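Local coordinates for protein CopN (Chlamydia pneumoniae, PDB 4NRH) that probably acts as a gatekeeper of type III secretion, forming a complex with the chaperone Scc3 that directs the secretion of translocators, at residues R149-Y152 with Q153-A156; F241-A244 with S245-E248; E250-L254 with I255-V259. All coordinates share one frame; numbering follows the deposited sequence.

Interaction 1: R149-Y152 with Q153-A156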
ATOM      1  N   ARG A 149      -5.751  20.800  -4.738  1.00 60.22           N
ATOM      2  CA  ARG A 149      -4.671  21.551  -4.108  1.00 51.72           C
ATOM      3  C   ARG A 149      -3.294  21.321  -4.728  1.00 50.12           C
ATOM      4  O   ARG A 149      -2.441  22.208  -4.690  1.00 49.41           O
ATOM      5  CB  ARG A 149      -4.622  21.215  -2.616  1.00 48.72           C
ATOM      6  CG  ARG A 149      -5.882  21.616  -1.869  1.00 55.93           C
ATOM      7  CD  ARG A 149      -5.921  21.038  -0.466  1.00 65.39           C
ATOM      8  NE  ARG A 149      -7.291  20.751  -0.046  1.00 68.41           N
ATOM      9  CZ  ARG A 149      -7.655  20.534   1.213  1.00 64.90           C
ATOM     10  NH1 ARG A 149      -6.749  20.570   2.178  1.00 60.75           N
ATOM     11  NH2 ARG A 149      -8.924  20.281   1.504  1.00 66.24           N
ATOM     12  N   TYR A 150      -3.071  20.140  -5.296  1.00 45.61           N
ATOM     13  CA  TYR A 150      -1.734  19.783  -5.760  1.00 39.36           C
ATOM     14  C   TYR A 150      -1.700  19.200  -7.165  1.00 40.61           C
ATOM     15  O   TYR A 150      -2.685  18.638  -7.647  1.00 36.72           O
ATOM     16  CB  TYR A 150      -1.094  18.779  -4.799  1.00 39.11           C
ATOM     17  CG  TYR A 150      -1.031  19.248  -3.367  1.00 35.05           C
ATOM     18  CD1 TYR A 150      -0.053  20.139  -2.951  1.00 34.92           C
ATOM     19  CD2 TYR A 150      -1.950  18.798  -2.428  1.00 35.13           C
ATOM     20  CE1 TYR A 150       0.010  20.573  -1.641  1.00 37.30           C
ATOM     21  CE2 TYR A 150      -1.896  19.225  -1.113  1.00 47.57           C
ATOM     22  CZ  TYR A 150      -0.913  20.114  -0.726  1.00 41.57           C
ATOM     23  OH  TYR A 150      -0.855  20.543   0.579  1.00 54.04           O
ATOM     24  N   THR A 151      -0.550  19.341  -7.815  1.00 39.28           N
ATOM     25  CA  THR A 151      -0.275  18.609  -9.041  1.00 35.42           C
ATOM     26  C   THR A 151      -0.112  17.140  -8.675  1.00 37.51           C
ATOM     27  O   THR A 151       0.201  16.813  -7.530  1.00 31.67           O
ATOM     28  CB  THR A 151       0.992  19.115  -9.748  1.00 36.78           C
ATOM     29  OG1 THR A 151       2.122  18.949  -8.882  1.00 36.22           O
ATOM     30  CG2 THR A 151       0.850  20.587 -10.121  1.00 41.55           C
ATOM     31  N   TYR A 152      -0.317  16.255  -9.643  1.00 44.85           N
ATOM     32  CA  TYR A 152      -0.219  14.823  -9.392  1.00 41.22           C
ATOM     33  C   TYR A 152       1.190  14.387  -8.988  1.00 41.01           C
ATOM     34  O   TYR A 152       1.344  13.510  -8.139  1.00 46.86           O
ATOM     35  CB  TYR A 152      -0.700  14.038 -10.615  1.00 46.78           C
ATOM     36  CG  TYR A 152      -2.204  14.078 -10.768  1.00 42.25           C
ATOM     37  CD1 TYR A 152      -3.015  13.230 -10.027  1.00 47.17           C
ATOM     38  CD2 TYR A 152      -2.815  14.978 -11.634  1.00 45.33           C
ATOM     39  CE1 TYR A 152      -4.390  13.267 -10.148  1.00 41.58           C
ATOM     40  CE2 TYR A 152      -4.192  15.021 -11.764  1.00 46.62           C
ATOM     41  CZ  TYR A 152      -4.973  14.162 -11.018  1.00 44.73           C
ATOM     42  OH  TYR A 152      -6.342  14.196 -11.139  1.00 50.55           O
ATOM     43  N   GLN A 153       2.214  14.990  -9.586  1.00 46.79           N
ATOM     44  CA  GLN A 153       3.589  14.635  -9.241  1.00 50.60           C
ATOM     45  C   GLN A 153       3.943  15.062  -7.815  1.00 53.03           C
ATOM     46  O   GLN A 153       4.775  14.432  -7.161  1.00 69.10           O
ATOM     47  CB  GLN A 153       4.588  15.243 -10.230  1.00 55.26           C
ATOM     48  CG  GLN A 153       4.577  16.758 -10.312  1.00 71.97           C
ATOM     49  CD  GLN A 153       5.680  17.290 -11.208  1.00 85.84           C
ATOM     50  OE1 GLN A 153       6.863  17.058 -10.958  1.00 89.86           O
ATOM     51  NE2 GLN A 153       5.298  18.003 -12.258  1.00 90.24           N
ATOM     52  N   ASP A 154       3.314  16.131  -7.335  1.00 43.29           N
ATOM     53  CA  ASP A 154       3.525  16.582  -5.962  1.00 37.31           C
ATOM     54  C   ASP A 154       2.801  15.697  -4.954  1.00 37.26           C
ATOM     55  O   ASP A 154       3.212  15.607  -3.799  1.00 38.73           O
ATOM     56  CB  ASP A 154       3.070  18.035  -5.793  1.00 36.56           C
ATOM     57  CG  ASP A 154       4.082  19.029  -6.329  1.00 46.84           C
ATOM     58  OD1 ASP A 154       5.219  18.612  -6.636  1.00 51.52           O
ATOM     59  OD2 ASP A 154       3.744  20.227  -6.438  1.00 40.48           O
ATOM     60  N   MET A 155       1.729  15.046  -5.395  1.00 35.31           N
ATOM     61  CA  MET A 155       0.890  14.246  -4.505  1.00 31.01           C
ATOM     62  C   MET A 155       1.650  13.093  -3.854  1.00 37.19           C
ATOM     63  O   MET A 155       1.359  12.715  -2.719  1.00 38.30           O
ATOM     64  CB  MET A 155      -0.315  13.692  -5.264  1.00 35.75           C
ATOM     65  CG  MET A 155      -1.332  14.739  -5.675  1.00 40.54           C
ATOM     66  SD  MET A 155      -2.790  14.006  -6.442  1.00 45.12           S
ATOM     67  CE  MET A 155      -3.502  15.438  -7.246  1.00 52.93           C
ATOM     68  N   ALA A 156       2.621  12.541  -4.575  1.00 33.73           N
ATOM     69  CA  ALA A 156       3.420  11.434  -4.060  1.00 32.49           C
ATOM     70  C   ALA A 156       4.208  11.851  -2.821  1.00 35.90           C
ATOM     71  O   ALA A 156       4.193  11.159  -1.803  1.00 38.56           O
ATOM     72  CB  ALA A 156       4.357  10.913  -5.136  1.00 32.21           C
TER
HETATM   73  O   HOH W   1       1.362  20.934  -6.520  1.00 44.71           O
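Thr-151 and Asp-154 face each other where the chain turns into helix 152-172, and between them they deal with amide groups that the first helical turn cannot pair in the usual way. With OG1 placed between its own backbone N and carbonyl carbon (chi1 61°), Thr-151 holds its hydroxyl in front of the backbone N of Asp-154, which gives it a weak capping bond of 3.4 Å to OG1. The same amide also leans weakly on the carbonyl O of Thr-151. That O takes a second weak bond from the N of Met-155, at 3.2 Å, while the same Met-155 N also reaches weakly to the O of Tyr-152; the opening turn is therefore held by several long, bent bonds shared among few donors. The N of Thr-151 itself gives its hydrogen to a water 2.8 Å away, and this water donates onward to Asp-154 OD2. An acid suits this first turn, since its charge would probably be favoured by the helix end. On the inner side, Met-155 is extended beyond CG and lies alongside Tyr-152, its CE 3.9 Å from the ring centroid and over the face, with SD oblique at 4.5 Å. The Tyr-152 ring also meets Tyr-199 and Phe-226, and its OH has a weak bond with Gln-147. The flexible, polarisable methionine thus fills in against an aromatic cluster. The whole is a threonine N-cap resembling a capping box, except that the return from Thr-151 N to Asp-154 passes through a water, beside a Met-aromatic contact.

Interaction 2: F241-A244 with S245-E248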
ATOM      1  N   PHE A 241     -16.560  -8.331 -11.851  1.00 80.87           N
ATOM      2  CA  PHE A 241     -16.859  -9.345 -12.861  1.00 80.84           C
ATOM      3  C   PHE A 241     -16.588  -8.826 -14.270  1.00 74.92           C
ATOM      4  O   PHE A 241     -17.522  -8.567 -15.028  1.00 71.39           O
ATOM      5  CB  PHE A 241     -18.310  -9.822 -12.753  1.00 81.52           C
ATOM      6  CG  PHE A 241     -18.673 -10.367 -11.404  1.00 89.62           C
ATOM      7  CD1 PHE A 241     -18.171 -11.587 -10.981  1.00 94.51           C
ATOM      8  CD2 PHE A 241     -19.523  -9.671 -10.563  1.00 95.45           C
ATOM      9  CE1 PHE A 241     -18.503 -12.099  -9.742  1.00100.68           C
ATOM     10  CE2 PHE A 241     -19.860 -10.178  -9.323  1.00102.57           C
ATOM     11  CZ  PHE A 241     -19.349 -11.394  -8.911  1.00104.07           C
ATOM     12  N   PRO A 242     -15.302  -8.676 -14.625  1.00 73.84           N
ATOM     13  CA  PRO A 242     -14.929  -8.100 -15.921  1.00 71.88           C
ATOM     14  C   PRO A 242     -15.282  -8.996 -17.106  1.00 73.16           C
ATOM     15  O   PRO A 242     -15.111 -10.213 -17.042  1.00 69.19           O
ATOM     16  CB  PRO A 242     -13.411  -7.939 -15.805  1.00 65.04           C
ATOM     17  CG  PRO A 242     -13.004  -8.995 -14.836  1.00 68.18           C
ATOM     18  CD  PRO A 242     -14.121  -9.066 -13.836  1.00 71.15           C
ATOM     19  N   THR A 243     -15.770  -8.381 -18.179  1.00 68.50           N
ATOM     20  CA  THR A 243     -15.976  -9.074 -19.445  1.00 67.46           C
ATOM     21  C   THR A 243     -15.299  -8.291 -20.562  1.00 63.00           C
ATOM     22  O   THR A 243     -15.040  -7.097 -20.419  1.00 59.25           O
ATOM     23  CB  THR A 243     -17.472  -9.252 -19.776  1.00 68.39           C
ATOM     24  OG1 THR A 243     -18.075  -7.969 -19.984  1.00 60.37           O
ATOM     25  CG2 THR A 243     -18.195  -9.975 -18.647  1.00 61.99           C
ATOM     26  N   ALA A 244     -15.012  -8.966 -21.669  1.00 49.79           N
ATOM     27  CA  ALA A 244     -14.390  -8.321 -22.821  1.00 51.83           C
ATOM     28  C   ALA A 244     -15.282  -7.217 -23.379  1.00 46.25           C
ATOM     29  O   ALA A 244     -14.799  -6.163 -23.792  1.00 45.96           O
ATOM     30  CB  ALA A 244     -14.078  -9.349 -23.899  1.00 36.23           C
ATOM     31  N   SER A 245     -16.587  -7.468 -23.383  1.00 53.83           N
ATOM     32  CA  SER A 245     -17.566  -6.500 -23.865  1.00 58.62           C
ATOM     33  C   SER A 245     -17.546  -5.202 -23.062  1.00 57.99           C
ATOM     34  O   SER A 245     -17.509  -4.113 -23.634  1.00 64.00           O
ATOM     35  CB  SER A 245     -18.968  -7.107 -23.832  1.00 58.84           C
ATOM     36  OG  SER A 245     -19.084  -8.164 -24.767  1.00 76.79           O
ATOM     37  N   LYS A 246     -17.577  -5.325 -21.739  1.00 57.81           N
ATOM     38  CA  LYS A 246     -17.606  -4.159 -20.859  1.00 58.61           C
ATOM     39  C   LYS A 246     -16.321  -3.345 -20.966  1.00 52.23           C
ATOM     40  O   LYS A 246     -16.351  -2.115 -20.949  1.00 51.70           O
ATOM     41  CB  LYS A 246     -17.838  -4.589 -19.410  1.00 56.37           C
ATOM     42  CG  LYS A 246     -19.270  -4.999 -19.109  1.00 65.66           C
ATOM     43  CD  LYS A 246     -19.476  -5.243 -17.623  1.00 71.71           C
ATOM     44  CE  LYS A 246     -18.686  -6.450 -17.149  1.00 70.74           C
ATOM     45  NZ  LYS A 246     -18.928  -6.744 -15.708  1.00 63.89           N
ATOM     46  N   VAL A 247     -15.192  -4.039 -21.069  1.00 49.72           N
ATOM     47  CA  VAL A 247     -13.898  -3.383 -21.211  1.00 45.80           C
ATOM     48  C   VAL A 247     -13.820  -2.636 -22.540  1.00 48.55           C
ATOM     49  O   VAL A 247     -13.355  -1.497 -22.597  1.00 49.60           O
ATOM     50  CB  VAL A 247     -12.739  -4.396 -21.113  1.00 46.71           C
ATOM     51  CG1 VAL A 247     -11.420  -3.736 -21.483  1.00 41.56           C
ATOM     52  CG2 VAL A 247     -12.669  -4.983 -19.712  1.00 46.65           C
ATOM     53  N   GLU A 248     -14.286  -3.280 -23.608  1.00 53.85           N
ATOM     54  CA  GLU A 248     -14.279  -2.670 -24.933  1.00 54.19           C
ATOM     55  C   GLU A 248     -15.185  -1.444 -24.980  1.00 50.19           C
ATOM     56  O   GLU A 248     -14.824  -0.418 -25.559  1.00 45.94           O
ATOM     57  CB  GLU A 248     -14.714  -3.682 -25.997  1.00 50.61           C
ATOM     58  CG  GLU A 248     -14.758  -3.111 -27.406  1.00 51.06           C
ATOM     59  CD  GLU A 248     -15.260  -4.111 -28.429  1.00 67.03           C
ATOM     60  OE1 GLU A 248     -15.481  -5.283 -28.061  1.00 77.89           O
ATOM     61  OE2 GLU A 248     -15.438  -3.723 -29.603  1.00 59.74           O
TER
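A threonine N-cap starts helix 244-255, and Lys-246 folds back from its first turn over the loop that leads in. The N of Lys-246 points at Thr-243 OG1, 3.2 Å away, in a nearly straight bond (161° at the hydrogen). Thr-243 can offer this oxygen because OG1 sits between its backbone N and carbonyl carbon, chi1 65°, on the side where the helix begins. Threonine suits the place: its short hydroxyl supplies the acceptor that no preceding helical turn provides. Regular i to i+4 bonding follows at once, with Val-247 N donating to Thr-243 O at 3.1 Å and Glu-248 N to Ala-244 O at 2.9 Å. The cap thus opens the helix that follows helix 226-237 in the third helical domain of this family. The lysine chain crosses Thr-243 at a slant; a bend at chi3 (-67°) brings Lys-246 CE to 3.3 Å from Thr-243 OG1. NZ thereby arrives beside the carbonyl O of Phe-241. The modelled separation of 2.4 Å between Lys-246 NZ and Phe-241 O is very short for a hydrogen bond, so its exact geometry is doubtful, but NZ also makes a salt bridge to Asp-239. Lysine's long, flexible chain is apt here, as it spans from the helix back to both. On the buried side, the CG2 methyl of Val-247 lies 3.3 Å from Thr-243 O, and Pro-242 and Ala-244, both compact, touch helix 284-301. Glu-248, just past the first turn, is extended, and its OE2 forms a salt bridge with Arg-252 one turn further along.

Interaction 3: E250-L254 with I255-V259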
ATOM      1  N   GLU A 250     -16.075   0.481 -22.480  1.00 46.26           N
ATOM      2  CA  GLU A 250     -15.489   1.538 -21.665  1.00 47.15           C
ATOM      3  C   GLU A 250     -14.423   2.300 -22.447  1.00 43.68           C
ATOM      4  O   GLU A 250     -14.337   3.525 -22.371  1.00 42.35           O
ATOM      5  CB  GLU A 250     -14.891   0.957 -20.382  1.00 50.70           C
ATOM      6  CG  GLU A 250     -14.216   1.984 -19.484  1.00 52.84           C
ATOM      7  CD  GLU A 250     -15.184   3.024 -18.952  1.00 63.18           C
ATOM      8  OE1 GLU A 250     -16.386   2.709 -18.813  1.00 65.71           O
ATOM      9  OE2 GLU A 250     -14.745   4.160 -18.674  1.00 68.95           O
ATOM     10  N   VAL A 251     -13.611   1.560 -23.197  1.00 37.32           N
ATOM     11  CA  VAL A 251     -12.569   2.156 -24.022  1.00 39.38           C
ATOM     12  C   VAL A 251     -13.166   2.984 -25.161  1.00 44.16           C
ATOM     13  O   VAL A 251     -12.685   4.077 -25.462  1.00 43.46           O
ATOM     14  CB  VAL A 251     -11.633   1.075 -24.603  1.00 41.88           C
ATOM     15  CG1 VAL A 251     -10.704   1.667 -25.652  1.00 46.33           C
ATOM     16  CG2 VAL A 251     -10.830   0.421 -23.490  1.00 34.75           C
ATOM     17  N   ARG A 252     -14.223   2.466 -25.780  1.00 37.01           N
ATOM     18  CA  ARG A 252     -14.902   3.173 -26.862  1.00 39.77           C
ATOM     19  C   ARG A 252     -15.558   4.467 -26.386  1.00 56.48           C
ATOM     20  O   ARG A 252     -15.546   5.471 -27.097  1.00 52.84           O
ATOM     21  CB  ARG A 252     -15.942   2.268 -27.524  1.00 42.98           C
ATOM     22  CG  ARG A 252     -15.330   1.162 -28.365  1.00 43.51           C
ATOM     23  CD  ARG A 252     -16.386   0.341 -29.081  1.00 49.72           C
ATOM     24  NE  ARG A 252     -15.792  -0.744 -29.856  1.00 62.43           N
ATOM     25  CZ  ARG A 252     -15.237  -0.589 -31.054  1.00 67.34           C
ATOM     26  NH1 ARG A 252     -15.202   0.609 -31.621  1.00 68.88           N
ATOM     27  NH2 ARG A 252     -14.719  -1.632 -31.686  1.00 71.19           N
ATOM     28  N   ASN A 253     -16.137   4.439 -25.190  1.00 54.19           N
ATOM     29  CA  ASN A 253     -16.688   5.648 -24.588  1.00 58.51           C
ATOM     30  C   ASN A 253     -15.589   6.663 -24.297  1.00 56.38           C
ATOM     31  O   ASN A 253     -15.832   7.868 -24.242  1.00 55.38           O
ATOM     32  CB  ASN A 253     -17.443   5.318 -23.297  1.00 59.31           C
ATOM     33  CG  ASN A 253     -18.696   4.505 -23.545  1.00 68.09           C
ATOM     34  OD1 ASN A 253     -19.209   4.458 -24.664  1.00 79.27           O
ATOM     35  ND2 ASN A 253     -19.200   3.859 -22.499  1.00 65.00           N
ATOM     36  N   LEU A 254     -14.376   6.156 -24.110  1.00 55.26           N
ATOM     37  CA  LEU A 254     -13.233   6.980 -23.736  1.00 56.18           C
ATOM     38  C   LEU A 254     -12.588   7.690 -24.930  1.00 54.49           C
ATOM     39  O   LEU A 254     -12.303   8.885 -24.864  1.00 52.82           O
ATOM     40  CB  LEU A 254     -12.194   6.120 -23.012  1.00 53.12           C
ATOM     41  CG  LEU A 254     -10.969   6.820 -22.428  1.00 55.58           C
ATOM     42  CD1 LEU A 254     -11.397   7.865 -21.409  1.00 54.39           C
ATOM     43  CD2 LEU A 254     -10.025   5.808 -21.800  1.00 50.64           C
ATOM     44  N   ILE A 255     -12.353   6.957 -26.016  1.00 51.25           N
ATOM     45  CA  ILE A 255     -11.548   7.480 -27.119  1.00 51.52           C
ATOM     46  C   ILE A 255     -12.254   7.403 -28.480  1.00 53.77           C
ATOM     47  O   ILE A 255     -11.731   7.877 -29.488  1.00 61.22           O
ATOM     48  CB  ILE A 255     -10.198   6.727 -27.210  1.00 52.13           C
ATOM     49  CG1 ILE A 255      -9.159   7.549 -27.984  1.00 52.94           C
ATOM     50  CG2 ILE A 255     -10.396   5.343 -27.818  1.00 50.35           C
ATOM     51  CD1 ILE A 255      -7.770   6.950 -27.982  1.00 49.53           C
ATOM     52  N   GLY A 256     -13.453   6.835 -28.509  1.00 54.34           N
ATOM     53  CA  GLY A 256     -14.186   6.714 -29.758  1.00 49.53           C
ATOM     54  C   GLY A 256     -14.054   5.349 -30.409  1.00 55.60           C
ATOM     55  O   GLY A 256     -13.633   4.385 -29.768  1.00 55.00           O
ATOM     56  N   ASP A 257     -14.420   5.265 -31.685  1.00 51.34           N
ATOM     57  CA  ASP A 257     -14.573   3.976 -32.357  1.00 60.09           C
ATOM     58  C   ASP A 257     -13.450   3.608 -33.329  1.00 64.03           C
ATOM     59  O   ASP A 257     -13.504   2.551 -33.959  1.00 67.83           O
ATOM     60  CB  ASP A 257     -15.910   3.940 -33.102  1.00 59.19           C
ATOM     61  CG  ASP A 257     -17.098   3.958 -32.163  1.00 62.86           C
ATOM     62  OD1 ASP A 257     -17.016   3.327 -31.088  1.00 61.43           O
ATOM     63  OD2 ASP A 257     -18.114   4.601 -32.500  1.00 68.02           O
ATOM     64  N   ASP A 258     -12.446   4.470 -33.468  1.00 63.74           N
ATOM     65  CA  ASP A 258     -11.318   4.160 -34.344  1.00 59.44           C
ATOM     66  C   ASP A 258     -10.563   2.946 -33.810  1.00 52.27           C
ATOM     67  O   ASP A 258     -10.191   2.906 -32.638  1.00 55.04           O
ATOM     68  CB  ASP A 258     -10.381   5.361 -34.478  1.00 58.20           C
ATOM     69  CG  ASP A 258      -9.193   5.076 -35.377  1.00 62.43           C
ATOM     70  OD1 ASP A 258      -8.174   4.558 -34.875  1.00 65.77           O
ATOM     71  OD2 ASP A 258      -9.283   5.365 -36.589  1.00 66.02           O
ATOM     72  N   VAL A 259     -10.340   1.962 -34.677  1.00 41.80           N
ATOM     73  CA  VAL A 259      -9.779   0.678 -34.260  1.00 49.20           C
ATOM     74  C   VAL A 259      -8.366   0.797 -33.684  1.00 44.66           C
ATOM     75  O   VAL A 259      -8.045   0.143 -32.690  1.00 40.61           O
ATOM     76  CB  VAL A 259      -9.778  -0.335 -35.439  1.00 53.96           C
ATOM     77  CG1 VAL A 259      -9.034   0.218 -36.651  1.00 63.08           C
ATOM     78  CG2 VAL A 259      -9.210  -1.678 -34.999  1.00 45.53           C
TER
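Val-251 and Ile-255 make the firm side of this helix end. The N of Ile-255 gives a 3.0 Å bond to Val-251 O, and the two branched side chains come together through CG1 of Val-251 and CG2 of Ile-255, 4.3 Å apart. Gly-256 N then closes the last turn on Arg-252 O at 2.9 Å, though the donor is tilted 34° from the carbonyl plane. Gly-256 itself is the first residue to leave helical geometry, with a positive phi of 98°; at these angles a side chain would press on the carbonyl O of Ile-255, which explains the glycine. The outer side is looser. Arg-252 stretches out from CG to NE and meets exposed Asp-257 at about a right angle. NH1 reaches OD1 in a weak salt bridge of 3.3 Å and the O of Asp-257 more weakly still, with guanidinium and carboxylate planes 48° apart; NE pairs with Glu-248, so one arginine spans two acids. Asp-258 then caps the next helix through Ser-261 N. On the inner side, Val-251 and Ile-255 pack on helix 259-272, while Leu-254 lies on helix 226-237.

How the interactions relate
Following the chain, interaction 1 comes first, turning from helix 139-149 into helix 152-172 near the middle of the molecule, where Ala-156 also packs on Lys-22 of the chaperone chain. Interactions 2 and 3 lie further on, within the third helical domain, and mark the two ends of helix 244-255: residues 241-248 lead in from the loop after helix 226-237, and residues 250-259 lead out toward helix 259-272. All three run in series, none nested in or crossing another. The centres of interactions 2 and 3, joined by their shared helix, are about 13 Å apart; the centre of interaction 1 is about 31 Å from that of interaction 2 and about 28 Å from that of interaction 3.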